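Local coordinates for beta-lactamase-like protein (PDB 6AUF), which probably hydrolyses beta-lactam antibiotics as a B3-like metallo-beta-lactamase, using a site that binds two zinc ions, at residues 180-184 and 235-239; 25-31 and 44-48; 116-120 and 156-160. All coordinates share one frame; numbering follows the deposited sequence. Where two conformers were deposited one is given.

How the interactions relate
The three contacts are spread around one metallo-beta-lactamase fold and lie at different distances from its dinuclear zinc site. Interaction 1 lies nearest the centre of the chain and runs straight into the zinc ligand His185; the side chain of Ala184 is about 11 Å from a bound zinc. Interaction 3 involves the helix that follows ligands Asp111 and His112, with the Ile116 side chain about 13 Å from a zinc. Interaction 2, across the chain's centre from interaction 1, joins helix 27-30 to the start of strand 47-50. The contacts do not touch: their centres are about 29 Å (1 and 2), 24 Å (1 and 3) and 27 Å (2 and 3) apart.

Interaction 1 of 3, residues 180-184 and 235-239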
# COMPACT_ATOMS: atom_id res chain seq x y z
N ARG A 180 2.00 -6.93 -8.65
CA ARG A 180 3.26 -7.63 -8.58
C ARG A 180 3.46 -8.09 -7.14
O ARG A 180 3.29 -7.30 -6.21
CB ARG A 180 4.44 -6.73 -8.99
CG ARG A 180 4.56 -6.35 -10.47
CD ARG A 180 4.48 -7.49 -11.43
NE ARG A 180 5.49 -8.52 -11.19
CZ ARG A 180 6.61 -8.68 -11.90
NH1 ARG A 180 6.89 -7.86 -12.90
NH2 ARG A 180 7.46 -9.67 -11.61
N GLU A 181 3.83 -9.36 -6.97
CA GLU A 181 4.33 -9.81 -5.67
C GLU A 181 5.69 -9.18 -5.40
O GLU A 181 6.64 -9.37 -6.18
CB GLU A 181 4.40 -11.34 -5.60
CG GLU A 181 3.10 -11.96 -5.10
CD GLU A 181 3.21 -13.44 -4.83
OE1 GLU A 181 2.30 -14.02 -4.18
OE2 GLU A 181 4.21 -14.03 -5.27
N THR A 182 5.79 -8.44 -4.30
CA THR A 182 6.97 -7.62 -3.98
C THR A 182 7.36 -7.84 -2.52
O THR A 182 7.24 -6.94 -1.69
CB THR A 182 6.70 -6.13 -4.26
OG1 THR A 182 5.56 -5.68 -3.50
CG2 THR A 182 6.38 -5.92 -5.72
N PRO A 183 7.85 -9.04 -2.17
CA PRO A 183 7.86 -9.44 -0.76
C PRO A 183 9.03 -8.93 0.06
O PRO A 183 9.62 -9.69 0.83
CB PRO A 183 7.89 -10.98 -0.85
CG PRO A 183 7.59 -11.30 -2.30
CD PRO A 183 8.19 -10.17 -3.05
N ALA A 184 9.36 -7.63 -0.08
CA ALA A 184 10.48 -7.07 0.66
C ALA A 184 10.14 -6.85 2.13
O ALA A 184 10.95 -7.14 3.01
CB ALA A 184 10.94 -5.78 0.01
N GLY A 235 11.53 -8.93 -4.28
CA GLY A 235 10.64 -7.80 -4.12
C GLY A 235 11.31 -6.49 -4.46
O GLY A 235 10.74 -5.65 -5.17
N LEU A 236 12.54 -6.29 -3.96
CA LEU A 236 13.27 -5.08 -4.30
C LEU A 236 13.43 -4.95 -5.81
O LEU A 236 13.29 -3.86 -6.38
CB LEU A 236 14.64 -5.08 -3.63
CG LEU A 236 14.59 -5.14 -2.12
CD1 LEU A 236 16.01 -5.21 -1.54
CD2 LEU A 236 13.83 -3.94 -1.62
N SER A 237 13.71 -6.07 -6.46
CA SER A 237 13.95 -6.04 -7.89
C SER A 237 12.68 -5.68 -8.65
O SER A 237 12.71 -4.86 -9.58
CB SER A 237 14.53 -7.38 -8.36
OG SER A 237 14.28 -7.57 -9.74
N ARG A 238 11.54 -6.24 -8.24
CA ARG A 238 10.28 -5.91 -8.90
C ARG A 238 9.85 -4.47 -8.61
O ARG A 238 9.34 -3.78 -9.50
CB ARG A 238 9.20 -6.90 -8.49
CG ARG A 238 9.41 -8.29 -9.17
CD ARG A 238 8.57 -9.37 -8.53
NE ARG A 238 8.85 -10.67 -9.11
CZ ARG A 238 8.31 -11.81 -8.69
NH1 ARG A 238 7.45 -11.83 -7.69
NH2 ARG A 238 8.64 -12.94 -9.28
N ILE A 239 10.02 -4.01 -7.37
CA ILE A 239 9.64 -2.65 -7.03
C ILE A 239 10.40 -1.67 -7.91
O ILE A 239 9.83 -0.69 -8.43
CB ILE A 239 9.87 -2.38 -5.53
CG1 ILE A 239 8.78 -3.01 -4.68
CG2 ILE A 239 9.93 -0.88 -5.25
CD1 ILE A 239 9.10 -2.94 -3.21
O HOH W 1 6.26 -14.22 -6.58
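Arg180, near the end of strand 175-181, lays one face of its guanidinium over CG of Arg238 on helix 226-241, the two side chains crossing at about a right angle. Bends at chi2 (-51°) and chi3 (-57°) fold the Arg180 chain over to get there. Its NH2 and Arg238 NE, both donors, approach each other without bonding. Asp166 makes a salt bridge to Arg180 NE and only a long, weak ion pair with Arg238 NH2. Glu181 offers its backbone O to Arg238 NH1 at 3.0 Å, nearly straight (175°) and in the guanidinium plane. The Glu181 carboxylate itself is held by Arg231, through a salt bridge to OE2, and by Ser132 at OE1. At Thr182, CB lies 3.8 Å from Ile239 CG1, while OG1 turns to Ser191. The alpha carbons come closest here, with Thr182 CA 3.7 Å from Gly235 CA, an approach that a residue without a side chain permits. Pro183 centres an inverse gamma turn, closed by Ala184 N to Thr182 O (2.8 Å), and rests its CD on Gly235 CA at 3.6 Å. Ala184 CB then meets Leu236 CD2, just before the zinc ligand His185. Asp166 probably offsets part of the positive charge of the two arginines, and Arg238, gripping a main-chain oxygen, ties the helix directly to the strand end that leads into the metal site.

Interaction 2 of 3, residues 25-31 and 44-48; sequences TTLATAC and APPAH
Leu27 and Pro45 carry most of the apolar contact, the leucine spreading its two methyl groups over the 44-48 chain. CD1 lies against Ala44 CB (3.6 Å) and the CD corner of the Pro45 ring, while CD2 reaches Ala47 CB. The Pro45 ring is also met by Ala30 CB, 3.8 Å from its CD, and by Thr25. With OG1 of that threonine anti to the backbone N (chi1 -157°), CG2 falls between N and the carbonyl carbon and meets the ring's CG at 3.9 Å. Phe258 and Leu261 of helix 257-261 also pack on Leu27. In the metallo-beta-lactamase fold of this enzyme, the short helix 27-30 thus lies beside the entry to strand 47-50, one of the two edge strands of the seven-stranded sheet, where Ala47 pairs through its backbone with Tyr55. The covalent element is the disulfide of Cys31 with Cys59: Cys31 SG packs at 3.6 Å from Ala44 CB, and Ala44 touches Cys59 as well, so the sulfur bridge and the alanine methyl form one small apolar cluster. Polar ties come from elsewhere in the chain, with Ser262 OG bonding both Thr26 OG1 and the backbone N of Ala28 at the helix start.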
# COMPACT_ATOMS: atom_id res chain seq x y z
N THR A 25 -7.06 23.88 1.30
CA THR A 25 -6.68 23.37 2.62
C THR A 25 -5.39 22.57 2.62
O THR A 25 -4.62 22.66 3.58
CB THR A 25 -7.82 22.51 3.19
OG1 THR A 25 -7.71 22.47 4.62
CG2 THR A 25 -7.75 21.08 2.62
N THR A 26 -5.13 21.77 1.58
CA THR A 26 -3.87 21.06 1.41
C THR A 26 -3.74 19.85 2.33
O THR A 26 -3.99 19.93 3.54
CB THR A 26 -2.67 21.99 1.65
OG1 THR A 26 -1.65 21.72 0.69
CG2 THR A 26 -2.07 21.73 2.99
N LEU A 27 -3.35 18.72 1.76
CA LEU A 27 -2.99 17.57 2.58
C LEU A 27 -1.75 17.88 3.41
O LEU A 27 -1.71 17.57 4.61
CB LEU A 27 -2.75 16.36 1.68
CG LEU A 27 -3.27 14.99 2.10
CD1 LEU A 27 -4.32 15.06 3.20
CD2 LEU A 27 -3.83 14.27 0.88
N ALA A 28 -0.76 18.53 2.81
CA ALA A 28 0.52 18.77 3.47
C ALA A 28 0.34 19.53 4.78
O ALA A 28 0.69 19.03 5.85
CB ALA A 28 1.45 19.53 2.53
N THR A 29 -0.18 20.76 4.71
CA THR A 29 -0.37 21.50 5.95
C THR A 29 -1.45 20.87 6.82
O THR A 29 -1.31 20.85 8.05
CB THR A 29 -0.67 22.98 5.65
OG1 THR A 29 -2.07 23.18 5.42
CG2 THR A 29 0.13 23.47 4.45
N ALA A 30 -2.50 20.32 6.23
CA ALA A 30 -3.53 19.70 7.06
C ALA A 30 -2.98 18.56 7.92
O ALA A 30 -3.56 18.24 8.97
CB ALA A 30 -4.67 19.20 6.18
N CYS A 31 -1.85 17.95 7.54
CA CYS A 31 -1.30 16.81 8.27
C CYS A 31 0.11 17.09 8.82
O CYS A 31 0.84 16.14 9.11
CB CYS A 31 -1.25 15.55 7.40
SG CYS A 31 -2.85 14.86 6.92
N ALA A 44 -7.68 13.05 7.52
CA ALA A 44 -7.07 13.92 6.54
C ALA A 44 -8.10 14.26 5.47
O ALA A 44 -8.98 13.44 5.17
CB ALA A 44 -5.85 13.27 5.88
N PRO A 45 -8.03 15.44 4.88
CA PRO A 45 -8.95 15.76 3.80
C PRO A 45 -8.63 14.91 2.60
O PRO A 45 -7.44 14.67 2.32
CB PRO A 45 -8.67 17.24 3.53
CG PRO A 45 -7.21 17.37 3.82
CD PRO A 45 -6.94 16.42 4.97
N PRO A 46 -9.63 14.42 1.87
CA PRO A 46 -9.34 13.67 0.65
C PRO A 46 -8.59 14.56 -0.33
O PRO A 46 -8.60 15.79 -0.22
CB PRO A 46 -10.73 13.28 0.11
CG PRO A 46 -11.71 13.60 1.22
CD PRO A 46 -11.07 14.68 2.04
N ALA A 47 -7.91 13.94 -1.28
CA ALA A 47 -7.21 14.72 -2.28
C ALA A 47 -7.22 13.99 -3.61
O ALA A 47 -7.52 12.80 -3.69
CB ALA A 47 -5.78 15.04 -1.85
N HIS A 48 -6.89 14.73 -4.64
CA HIS A 48 -6.83 14.23 -6.01
C HIS A 48 -5.38 13.89 -6.32
O HIS A 48 -4.49 14.73 -6.18
CB HIS A 48 -7.37 15.30 -6.96
CG HIS A 48 -7.27 14.95 -8.40
ND1 HIS A 48 -7.97 13.90 -8.96
CD2 HIS A 48 -6.56 15.51 -9.41
CE1 HIS A 48 -7.68 13.83 -10.25
NE2 HIS A 48 -6.84 14.80 -10.55

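Interaction 3 of 3, residues 116-120 and 156-160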
# COMPACT_ATOMS: atom_id res chain seq x y z
N ILE A 116 -10.22 -3.88 6.54
CA ILE A 116 -10.70 -4.46 5.29
C ILE A 116 -12.09 -5.05 5.48
O ILE A 116 -12.99 -4.87 4.65
CB ILE A 116 -9.70 -5.52 4.78
CG1 ILE A 116 -8.42 -4.86 4.30
CG2 ILE A 116 -10.30 -6.31 3.64
CD1 ILE A 116 -8.65 -3.93 3.13
N ALA A 117 -12.29 -5.75 6.60
CA ALA A 117 -13.54 -6.46 6.83
C ALA A 117 -14.71 -5.48 6.91
O ALA A 117 -15.64 -5.53 6.11
CB ALA A 117 -13.44 -7.28 8.11
N GLU A 118 -14.66 -4.58 7.90
CA GLU A 118 -15.70 -3.57 8.06
C GLU A 118 -15.85 -2.73 6.79
O GLU A 118 -16.97 -2.37 6.40
CB GLU A 118 -15.38 -2.69 9.26
CG GLU A 118 -16.24 -1.46 9.41
CD GLU A 118 -15.89 -0.65 10.63
OE1 GLU A 118 -14.88 -0.98 11.29
OE2 GLU A 118 -16.62 0.32 10.94
N LEU A 119 -14.74 -2.43 6.12
CA LEU A 119 -14.80 -1.69 4.88
C LEU A 119 -15.53 -2.47 3.80
O LEU A 119 -16.19 -1.87 2.93
CB LEU A 119 -13.39 -1.35 4.41
CG LEU A 119 -13.28 -0.04 3.65
CD1 LEU A 119 -13.90 1.04 4.51
CD2 LEU A 119 -11.81 0.25 3.36
N GLN A 120 -15.43 -3.79 3.83
CA GLN A 120 -16.04 -4.61 2.79
C GLN A 120 -17.56 -4.68 2.94
O GLN A 120 -18.29 -4.48 1.97
CB GLN A 120 -15.45 -6.02 2.82
CG GLN A 120 -16.21 -7.04 2.01
CD GLN A 120 -15.75 -8.44 2.33
OE1 GLN A 120 -15.36 -9.21 1.44
NE2 GLN A 120 -15.79 -8.78 3.61
N PRO A 156 -9.28 -8.20 12.01
CA PRO A 156 -10.41 -9.10 11.76
C PRO A 156 -10.32 -9.72 10.38
O PRO A 156 -10.09 -9.02 9.38
CB PRO A 156 -11.63 -8.18 11.90
CG PRO A 156 -11.14 -6.85 11.53
CD PRO A 156 -9.68 -6.78 11.93
N PRO A 157 -10.52 -11.03 10.29
CA PRO A 157 -10.30 -11.73 9.02
C PRO A 157 -11.33 -11.35 7.97
O PRO A 157 -12.31 -10.64 8.21
CB PRO A 157 -10.43 -13.21 9.41
CG PRO A 157 -10.27 -13.24 10.89
CD PRO A 157 -10.81 -11.95 11.40
N VAL A 158 -11.07 -11.87 6.76
CA VAL A 158 -11.89 -11.63 5.58
C VAL A 158 -11.72 -12.84 4.67
O VAL A 158 -10.73 -13.57 4.76
CB VAL A 158 -11.46 -10.33 4.86
CG1 VAL A 158 -10.82 -10.66 3.53
CG2 VAL A 158 -12.64 -9.40 4.68
N HIS A 159 -12.69 -13.06 3.78
CA HIS A 159 -12.57 -14.09 2.76
C HIS A 159 -12.06 -13.47 1.47
O HIS A 159 -12.60 -12.45 1.00
CB HIS A 159 -13.89 -14.80 2.50
CG HIS A 159 -13.80 -15.83 1.41
ND1 HIS A 159 -12.82 -16.81 1.39
CD2 HIS A 159 -14.56 -16.04 0.31
CE1 HIS A 159 -12.98 -17.57 0.33
NE2 HIS A 159 -14.03 -17.12 -0.35
N VAL A 160 -11.02 -14.07 0.89
CA VAL A 160 -10.44 -13.62 -0.37
C VAL A 160 -11.21 -14.29 -1.51
O VAL A 160 -11.15 -15.51 -1.69
CB VAL A 160 -8.94 -13.95 -0.44
CG1 VAL A 160 -8.41 -13.66 -1.84
CG2 VAL A 160 -8.18 -13.13 0.59
O HOH W 2 -14.23 -11.06 -0.95
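The carboxamide of Gln120 meets Val158 through its nitrogen: the CG2 methyl lies well out of the amide plane, on the NE2 side, with NE2 the nearest amide atom at 3.4 Å. An extended chain, with CG opposite the backbone N (chi1 167°), carries the amide from the helix out to the loop. OE1 of Gln120 accepts from a water at 3.2 Å, and the same water donates to the backbone O of His159 at 2.9 Å, so one solvent molecule joins the amide to the 156-160 main chain. The imidazole of His159 takes a different course, its ND1 making a weak hydrogen bond to Glu138. A second flat group, the peptide carbonyl of Pro157, brings its O to 3.5 Å from Ala117 CB. That small methyl also faces Pro156, whose ring CG is 4.1 Å away, and it allows Val158 CG2 to come within 3.8 Å of Ala117 CA. Val158 CG2 thus touches three helix residues, Ala117, Gln120 and Ile116, the last through its own CG2 at 4.0 Å. Beneath the contact, Ile127 of strand 126-130 packs on Ile116, Gln120 and Val158 alike, and Ile103 of strand 100-104 touches Ile116 and Gln120. Helix 116-121 therefore lies on two adjacent parallel strands of the seven-stranded sheet, with helix 83-91 against its Glu118 and Leu119 and the chain leading to edge strand 162-164 running past Ala117.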